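Trichomaglin (Trichosanthes lepiniana, PDB 1SGL) is an S-like ribonuclease of the RNase T2 family, a hydrolase that probably cleaves the phosphodiester bonds of single-stranded RNA. Local coordinates at residues 153-158 / 164-169. Sequence-based numbering, arbitrary orientation.
Sequences DIVVAV and ARPKLR. With SO4 (sulfate ion), chain D.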
ATOM      1  N   ASP A 153       0.279 -10.869 -17.332  1.00 25.20           N
ATOM      2  CA  ASP A 153       1.686 -11.057 -16.997  1.00 25.91           C
ATOM      3  C   ASP A 153       1.967 -10.600 -15.572  1.00 25.93           C
ATOM      4  O   ASP A 153       2.735 -11.234 -14.847  1.00 25.75           O
ATOM      5  CB  ASP A 153       2.589 -10.272 -17.954  1.00 26.96           C
ATOM      6  CG  ASP A 153       2.826 -10.993 -19.265  1.00 29.24           C
ATOM      7  OD1 ASP A 153       2.213 -12.052 -19.492  1.00 32.37           O
ATOM      8  OD2 ASP A 153       3.634 -10.501 -20.076  1.00 30.74           O
ATOM      9  N   ILE A 154       1.350  -9.488 -15.183  1.00 25.28           N
ATOM     10  CA  ILE A 154       1.544  -8.941 -13.849  1.00 23.97           C
ATOM     11  C   ILE A 154       0.885  -9.828 -12.793  1.00 23.50           C
ATOM     12  O   ILE A 154       1.498 -10.144 -11.776  1.00 22.71           O
ATOM     13  CB  ILE A 154       0.990  -7.506 -13.767  1.00 24.87           C
ATOM     14  CG1 ILE A 154       1.716  -6.633 -14.794  1.00 25.27           C
ATOM     15  CG2 ILE A 154       1.160  -6.948 -12.355  1.00 23.79           C
ATOM     16  CD1 ILE A 154       1.260  -5.193 -14.832  1.00 28.34           C
ATOM     17  N   VAL A 155      -0.350 -10.252 -13.042  1.00 22.99           N
ATOM     18  CA  VAL A 155      -1.042 -11.103 -12.085  1.00 23.82           C
ATOM     19  C   VAL A 155      -0.288 -12.411 -11.865  1.00 24.06           C
ATOM     20  O   VAL A 155      -0.092 -12.845 -10.732  1.00 24.08           O
ATOM     21  CB  VAL A 155      -2.471 -11.418 -12.554  1.00 24.44           C
ATOM     22  CG1 VAL A 155      -3.153 -12.361 -11.572  1.00 24.45           C
ATOM     23  CG2 VAL A 155      -3.264 -10.135 -12.675  1.00 24.60           C
ATOM     24  N   VAL A 156       0.155 -13.031 -12.952  1.00 24.37           N
ATOM     25  CA  VAL A 156       0.877 -14.292 -12.853  1.00 24.66           C
ATOM     26  C   VAL A 156       2.184 -14.148 -12.081  1.00 24.30           C
ATOM     27  O   VAL A 156       2.583 -15.048 -11.336  1.00 24.33           O
ATOM     28  CB  VAL A 156       1.168 -14.876 -14.259  1.00 24.85           C
ATOM     29  CG1 VAL A 156       2.110 -16.078 -14.148  1.00 25.98           C
ATOM     30  CG2 VAL A 156      -0.136 -15.313 -14.908  1.00 24.28           C
ATOM     31  N   ALA A 157       2.848 -13.015 -12.260  1.00 23.05           N
ATOM     32  CA  ALA A 157       4.100 -12.772 -11.571  1.00 23.70           C
ATOM     33  C   ALA A 157       3.874 -12.720 -10.054  1.00 24.33           C
ATOM     34  O   ALA A 157       4.595 -13.361  -9.283  1.00 23.09           O
ATOM     35  CB  ALA A 157       4.717 -11.469 -12.065  1.00 23.34           C
ATOM     36  N   VAL A 158       2.864 -11.963  -9.628  1.00 24.29           N
ATOM     37  CA  VAL A 158       2.565 -11.843  -8.204  1.00 23.40           C
ATOM     38  C   VAL A 158       2.087 -13.158  -7.604  1.00 22.95           C
ATOM     39  O   VAL A 158       2.570 -13.569  -6.557  1.00 23.21           O
ATOM     40  CB  VAL A 158       1.505 -10.754  -7.933  1.00 23.37           C
ATOM     41  CG1 VAL A 158       1.085 -10.788  -6.464  1.00 22.56           C
ATOM     42  CG2 VAL A 158       2.074  -9.397  -8.292  1.00 20.71           C
ATOM     43  N   ALA A 164      -0.619 -16.266  -3.935  1.00 20.30           N
ATOM     44  CA  ALA A 164      -2.028 -15.894  -3.832  1.00 19.51           C
ATOM     45  C   ALA A 164      -2.363 -14.780  -4.808  1.00 19.45           C
ATOM     46  O   ALA A 164      -1.514 -13.946  -5.137  1.00 19.97           O
ATOM     47  CB  ALA A 164      -2.364 -15.453  -2.395  1.00 21.02           C
ATOM     48  N   ARG A 165      -3.608 -14.768  -5.263  1.00 18.52           N
ATOM     49  CA  ARG A 165      -4.078 -13.772  -6.211  1.00 19.02           C
ATOM     50  C   ARG A 165      -4.259 -12.363  -5.626  1.00 18.11           C
ATOM     51  O   ARG A 165      -4.969 -12.178  -4.644  1.00 18.83           O
ATOM     52  CB  ARG A 165      -5.408 -14.234  -6.813  1.00 20.54           C
ATOM     53  CG  ARG A 165      -6.051 -13.216  -7.750  1.00 23.76           C
ATOM     54  CD  ARG A 165      -7.287 -13.795  -8.437  1.00 27.56           C
ATOM     55  NE  ARG A 165      -8.353 -14.040  -7.475  1.00 31.43           N
ATOM     56  CZ  ARG A 165      -8.979 -15.201  -7.328  1.00 33.25           C
ATOM     57  NH1 ARG A 165      -8.650 -16.239  -8.090  1.00 35.57           N
ATOM     58  NH2 ARG A 165      -9.923 -15.330  -6.406  1.00 32.21           N
ATOM     59  N   PRO A 166      -3.630 -11.348  -6.240  1.00 17.92           N
ATOM     60  CA  PRO A 166      -3.767  -9.974  -5.738  1.00 17.49           C
ATOM     61  C   PRO A 166      -4.973  -9.297  -6.387  1.00 18.71           C
ATOM     62  O   PRO A 166      -5.599  -9.848  -7.281  1.00 19.57           O
ATOM     63  CB  PRO A 166      -2.482  -9.317  -6.203  1.00 17.17           C
ATOM     64  CG  PRO A 166      -2.338  -9.905  -7.582  1.00 18.33           C
ATOM     65  CD  PRO A 166      -2.667 -11.396  -7.357  1.00 17.02           C
ATOM     66  N   LYS A 167      -5.262  -8.084  -5.941  1.00 20.60           N
ATOM     67  CA  LYS A 167      -6.351  -7.284  -6.470  1.00 21.76           C
ATOM     68  C   LYS A 167      -5.712  -6.037  -7.103  1.00 21.72           C
ATOM     69  O   LYS A 167      -5.015  -5.283  -6.432  1.00 21.48           O
ATOM     70  CB  LYS A 167      -7.295  -6.901  -5.323  1.00 24.70           C
ATOM     71  CG  LYS A 167      -8.434  -5.984  -5.715  1.00 28.03           C
ATOM     72  CD  LYS A 167      -9.582  -6.054  -4.707  1.00 31.73           C
ATOM     73  CE  LYS A 167      -9.121  -5.768  -3.284  1.00 34.08           C
ATOM     74  NZ  LYS A 167     -10.258  -5.734  -2.314  1.00 36.84           N
ATOM     75  N   LEU A 168      -5.920  -5.839  -8.401  1.00 22.21           N
ATOM     76  CA  LEU A 168      -5.357  -4.682  -9.096  1.00 23.66           C
ATOM     77  C   LEU A 168      -6.431  -3.647  -9.380  1.00 24.27           C
ATOM     78  O   LEU A 168      -7.575  -3.991  -9.688  1.00 25.45           O
ATOM     79  CB  LEU A 168      -4.721  -5.094 -10.421  1.00 25.03           C
ATOM     80  CG  LEU A 168      -3.254  -5.528 -10.478  1.00 27.55           C
ATOM     81  CD1 LEU A 168      -2.358  -4.319 -10.246  1.00 28.56           C
ATOM     82  CD2 LEU A 168      -2.989  -6.623  -9.463  1.00 27.03           C
ATOM     83  N   ARG A 169      -6.054  -2.378  -9.271  1.00 23.95           N
ATOM     84  CA  ARG A 169      -6.966  -1.278  -9.525  1.00 24.84           C
ATOM     85  C   ARG A 169      -6.249  -0.257 -10.414  1.00 24.04           C
ATOM     86  O   ARG A 169      -5.135   0.168 -10.106  1.00 23.33           O
ATOM     87  CB  ARG A 169      -7.387  -0.645  -8.205  1.00 27.83           C
ATOM     88  CG  ARG A 169      -8.637   0.209  -8.313  1.00 35.52           C
ATOM     89  CD  ARG A 169      -9.575  -0.073  -7.136  1.00 39.82           C
ATOM     90  NE  ARG A 169     -10.886   0.535  -7.320  1.00 43.52           N
ATOM     91  CZ  ARG A 169     -11.914   0.357  -6.497  1.00 45.84           C
ATOM     92  NH1 ARG A 169     -11.785  -0.415  -5.423  1.00 46.20           N
ATOM     93  NH2 ARG A 169     -13.076   0.947  -6.753  1.00 47.66           N
TER
HETATM   94  S   SO4 D 253      -9.170  -2.172  -2.360  1.00 81.83           S
HETATM   95  O1  SO4 D 253      -9.708  -0.799  -2.451  1.00 81.58           O
HETATM   96  O2  SO4 D 253      -7.883  -2.155  -1.631  1.00 80.97           O
HETATM   97  O3  SO4 D 253      -8.963  -2.689  -3.728  1.00 81.59           O
HETATM   98  O4  SO4 D 253     -10.130  -3.031  -1.637  1.00 81.12           O
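Val158 and Pro166 carry the apolar contact, their side chains crossing at a slant. The CG1 methyl of Val158 lies 3.7 Å from CG of Pro166 and 3.9 Å from CB of the same ring, so a single methyl rests against much of the pyrrolidine. Val158 places it there by setting CG1 anti to its own backbone N (chi1 172°). One turn earlier on the helix, Val155 adds a looser touch, its CG1 4.4 Å from CD of Pro166. Valine, small and wholly apolar, lets its methyls lie close to the ring without burying a polar atom, and a proline, a rigid apolar ring without an N-H to satisfy, suits the buried approach to the strand.

The polar interactions lie on the other face of the strand, where Lys167 turns away from the helix. Its long chain, bent at chi3 (55°), carries NZ to a sulfate ion, probably from the crystallisation liquor, and donates a hydrogen bond to O4 at 2.8 Å. NH1 of Arg169 stands farther off, 3.6 Å from sulfate O1, and Ser180 and Arg46 also bind the anion. A methionine in place of Lys167 would probably leave O4 without this donor and the sulfate with less positive charge around it.

Leu179 and Leu181 of strand 176-184 also touch Pro166, and Leu181 meets Val158. Within the alpha+beta fold of the RNase T2 family, a short connection turns the chain from helix 151-162 into strand 167-170, which pairs with strand 176-184; the helix packs on one face of this antiparallel sheet through Pro166, just ahead of the strand, while the sulfate occupies the opposite face.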